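Local coordinates for protein thiamin pyrophosphokinase (Geobacillus thermodenitrificans, PDB 3K94) that probably catalyses the transfer of a pyrophosphate group from ATP to thiamin, yielding thiamin pyrophosphate, at residues B[29-34]-B[51-56]. Numbering follows the deposited sequence.
Sequences GVDRGT and FDSLPA
Asp31 and Arg32, in the tight type II' turn from Val30 to Gly33, face Ser53, the last residue of a short 3-10 segment, and Leu54 just after it, the CA atoms of Arg32 and Leu54 lying 5.5 Å apart. The turn is closed by Gly33 N bonding to Val30 O at 2.8 Å, with Asp31 held at a positive phi of 55°; within 51-56, Leu54 N bonds back to Phe51 O. No direct hydrogen bond joins the two sides. The van der Waals contact comes from one branch of Leu54: its CD2 methyl is set against the backbone of the turn, 3.4 Å from Arg32 CA and 3.5 Å from Asp31 O, and also meets Arg32 CB. Leu54 also touches Val59 of helix 56-65. Arg32 contributes only the root of its side chain. Its CG sits between the backbone N and the carbonyl carbon (chi1 66°), and from there the chain runs extended away from Leu54, carrying NE and NH2 to the carbonyl oxygens of Gly8 and Gly9. The polar half of the contact is bridged by water. Asp31 OD1 and Ser53 OG stand 3.9 Å apart, and one water joins them, donating to Asp31 OD1 at 3.0 Å and lying 2.9 Å from Ser53 OG. Asp80 OD2 also lies close to Asp31 OD1, bringing two acidic groups together at this edge of the contact. The arrangement joins two loops following neighbouring parallel strands, 28-30 and 46-48, each leading into a helix, as in the alpha/beta catalytic domain of thiamin pyrophosphokinases.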
ATOM      1  N   GLY B  29      -1.104 -21.747  -5.123  1.00 22.05           N
ATOM      2  CA  GLY B  29      -0.541 -21.368  -3.839  1.00 21.37           C
ATOM      3  C   GLY B  29       0.825 -20.693  -3.936  1.00 26.47           C
ATOM      4  O   GLY B  29       1.634 -21.022  -4.794  1.00 27.93           O
ATOM      5  N   VAL B  30       1.075 -19.729  -3.062  1.00 26.92           N
ATOM      6  CA  VAL B  30       2.377 -19.075  -2.989  1.00 25.56           C
ATOM      7  C   VAL B  30       2.760 -19.024  -1.525  1.00 23.65           C
ATOM      8  O   VAL B  30       1.991 -18.541  -0.697  1.00 22.50           O
ATOM      9  CB  VAL B  30       2.351 -17.646  -3.578  1.00 26.81           C
ATOM     10  CG1 VAL B  30       3.556 -16.816  -3.083  1.00 22.32           C
ATOM     11  CG2 VAL B  30       2.304 -17.697  -5.103  1.00 25.83           C
ATOM     12  N   ASP B  31       3.929 -19.560  -1.197  1.00 26.76           N
ATOM     13  CA  ASP B  31       4.376 -19.595   0.194  1.00 33.12           C
ATOM     14  C   ASP B  31       3.339 -20.267   1.070  1.00 28.42           C
ATOM     15  O   ASP B  31       2.782 -21.292   0.695  1.00 24.02           O
ATOM     16  CB  ASP B  31       4.660 -18.188   0.703  1.00 46.56           C
ATOM     17  CG  ASP B  31       5.967 -17.661   0.195  1.00 60.42           C
ATOM     18  OD1 ASP B  31       6.772 -18.505  -0.253  1.00 62.71           O
ATOM     19  OD2 ASP B  31       6.194 -16.427   0.241  1.00 66.44           O
ATOM     20  N   ARG B  32       3.060 -19.685   2.230  1.00 25.99           N
ATOM     21  CA  ARG B  32       2.093 -20.295   3.139  1.00 26.52           C
ATOM     22  C   ARG B  32       0.656 -20.084   2.667  1.00 23.88           C
ATOM     23  O   ARG B  32      -0.292 -20.596   3.268  1.00 26.40           O
ATOM     24  CB  ARG B  32       2.284 -19.786   4.566  1.00 33.13           C
ATOM     25  CG  ARG B  32       1.978 -18.317   4.744  1.00 36.58           C
ATOM     26  CD  ARG B  32       1.927 -17.958   6.215  1.00 37.54           C
ATOM     27  NE  ARG B  32       1.392 -16.619   6.417  1.00 38.99           N
ATOM     28  CZ  ARG B  32       0.763 -16.242   7.522  1.00 42.61           C
ATOM     29  NH1 ARG B  32       0.594 -17.113   8.516  1.00 39.50           N
ATOM     30  NH2 ARG B  32       0.300 -14.998   7.635  1.00 37.02           N
ATOM     31  N   GLY B  33       0.490 -19.343   1.577  1.00 18.96           N
ATOM     32  CA  GLY B  33      -0.817 -19.254   0.946  1.00 19.82           C
ATOM     33  C   GLY B  33      -1.384 -20.632   0.597  1.00 22.32           C
ATOM     34  O   GLY B  33      -2.591 -20.820   0.521  1.00 26.11           O
ATOM     35  N   THR B  34      -0.507 -21.600   0.378  1.00 22.07           N
ATOM     36  CA  THR B  34      -0.933 -22.960   0.060  1.00 25.78           C
ATOM     37  C   THR B  34      -1.728 -23.601   1.197  1.00 24.08           C
ATOM     38  O   THR B  34      -2.678 -24.344   0.946  1.00 25.94           O
ATOM     39  CB  THR B  34       0.273 -23.859  -0.318  1.00 24.22           C
ATOM     40  OG1 THR B  34       0.807 -23.424  -1.572  1.00 27.10           O
ATOM     41  CG2 THR B  34      -0.151 -25.324  -0.428  1.00 22.22           C
ATOM     42  N   PHE B  51       9.462 -24.915   1.291  1.00 35.21           N
ATOM     43  CA  PHE B  51       8.762 -25.414   2.468  1.00 40.60           C
ATOM     44  C   PHE B  51       9.270 -24.813   3.787  1.00 42.26           C
ATOM     45  O   PHE B  51       8.633 -24.969   4.832  1.00 44.28           O
ATOM     46  CB  PHE B  51       8.811 -26.937   2.514  1.00 45.07           C
ATOM     47  CG  PHE B  51       8.174 -27.597   1.332  1.00 49.24           C
ATOM     48  CD1 PHE B  51       8.955 -28.177   0.340  1.00 50.45           C
ATOM     49  CD2 PHE B  51       6.795 -27.633   1.202  1.00 50.40           C
ATOM     50  CE1 PHE B  51       8.370 -28.792  -0.756  1.00 48.12           C
ATOM     51  CE2 PHE B  51       6.204 -28.244   0.106  1.00 51.70           C
ATOM     52  CZ  PHE B  51       6.994 -28.822  -0.874  1.00 48.91           C
ATOM     53  N   ASP B  52      10.405 -24.122   3.744  1.00 42.97           N
ATOM     54  CA  ASP B  52      10.907 -23.422   4.926  1.00 44.04           C
ATOM     55  C   ASP B  52       9.937 -22.316   5.353  1.00 43.54           C
ATOM     56  O   ASP B  52       9.969 -21.834   6.492  1.00 44.07           O
ATOM     57  CB  ASP B  52      12.276 -22.810   4.639  1.00 49.09           C
ATOM     58  CG  ASP B  52      13.393 -23.826   4.691  1.00 55.30           C
ATOM     59  OD1 ASP B  52      13.096 -25.018   4.932  1.00 58.83           O
ATOM     60  OD2 ASP B  52      14.566 -23.426   4.502  1.00 55.18           O
ATOM     61  N   SER B  53       9.081 -21.914   4.420  1.00 38.77           N
ATOM     62  CA  SER B  53       8.129 -20.833   4.654  1.00 44.12           C
ATOM     63  C   SER B  53       6.847 -21.306   5.340  1.00 45.74           C
ATOM     64  O   SER B  53       5.952 -20.501   5.607  1.00 45.53           O
ATOM     65  CB  SER B  53       7.787 -20.130   3.338  1.00 43.20           C
ATOM     66  OG  SER B  53       8.937 -19.517   2.785  1.00 45.70           O
ATOM     67  N   LEU B  54       6.756 -22.604   5.616  1.00 42.89           N
ATOM     68  CA  LEU B  54       5.614 -23.141   6.348  1.00 43.41           C
ATOM     69  C   LEU B  54       6.099 -23.775   7.649  1.00 41.43           C
ATOM     70  O   LEU B  54       7.223 -24.247   7.715  1.00 41.48           O
ATOM     71  CB  LEU B  54       4.881 -24.189   5.507  1.00 45.13           C
ATOM     72  CG  LEU B  54       4.936 -24.106   3.976  1.00 47.81           C
ATOM     73  CD1 LEU B  54       4.185 -25.282   3.355  1.00 53.32           C
ATOM     74  CD2 LEU B  54       4.375 -22.808   3.464  1.00 42.64           C
ATOM     75  N   PRO B  55       5.255 -23.775   8.697  1.00 38.75           N
ATOM     76  CA  PRO B  55       5.631 -24.502   9.919  1.00 33.50           C
ATOM     77  C   PRO B  55       5.784 -25.998   9.623  1.00 33.84           C
ATOM     78  O   PRO B  55       5.130 -26.508   8.712  1.00 27.61           O
ATOM     79  CB  PRO B  55       4.436 -24.271  10.853  1.00 32.61           C
ATOM     80  CG  PRO B  55       3.773 -23.003  10.334  1.00 35.87           C
ATOM     81  CD  PRO B  55       3.993 -23.026   8.843  1.00 37.16           C
ATOM     82  N   ALA B  56       6.620 -26.696  10.386  1.00 34.15           N
ATOM     83  CA  ALA B  56       6.838 -28.106  10.133  1.00 33.02           C
ATOM     84  C   ALA B  56       5.520 -28.875  10.137  1.00 35.23           C
ATOM     85  O   ALA B  56       5.294 -29.727   9.274  1.00 36.29           O
ATOM     86  CB  ALA B  56       7.821 -28.692  11.141  1.00 34.54           C
TER
HETATM   87  O   HOH W   1       9.502 -19.674  -0.062  1.00 43.01           O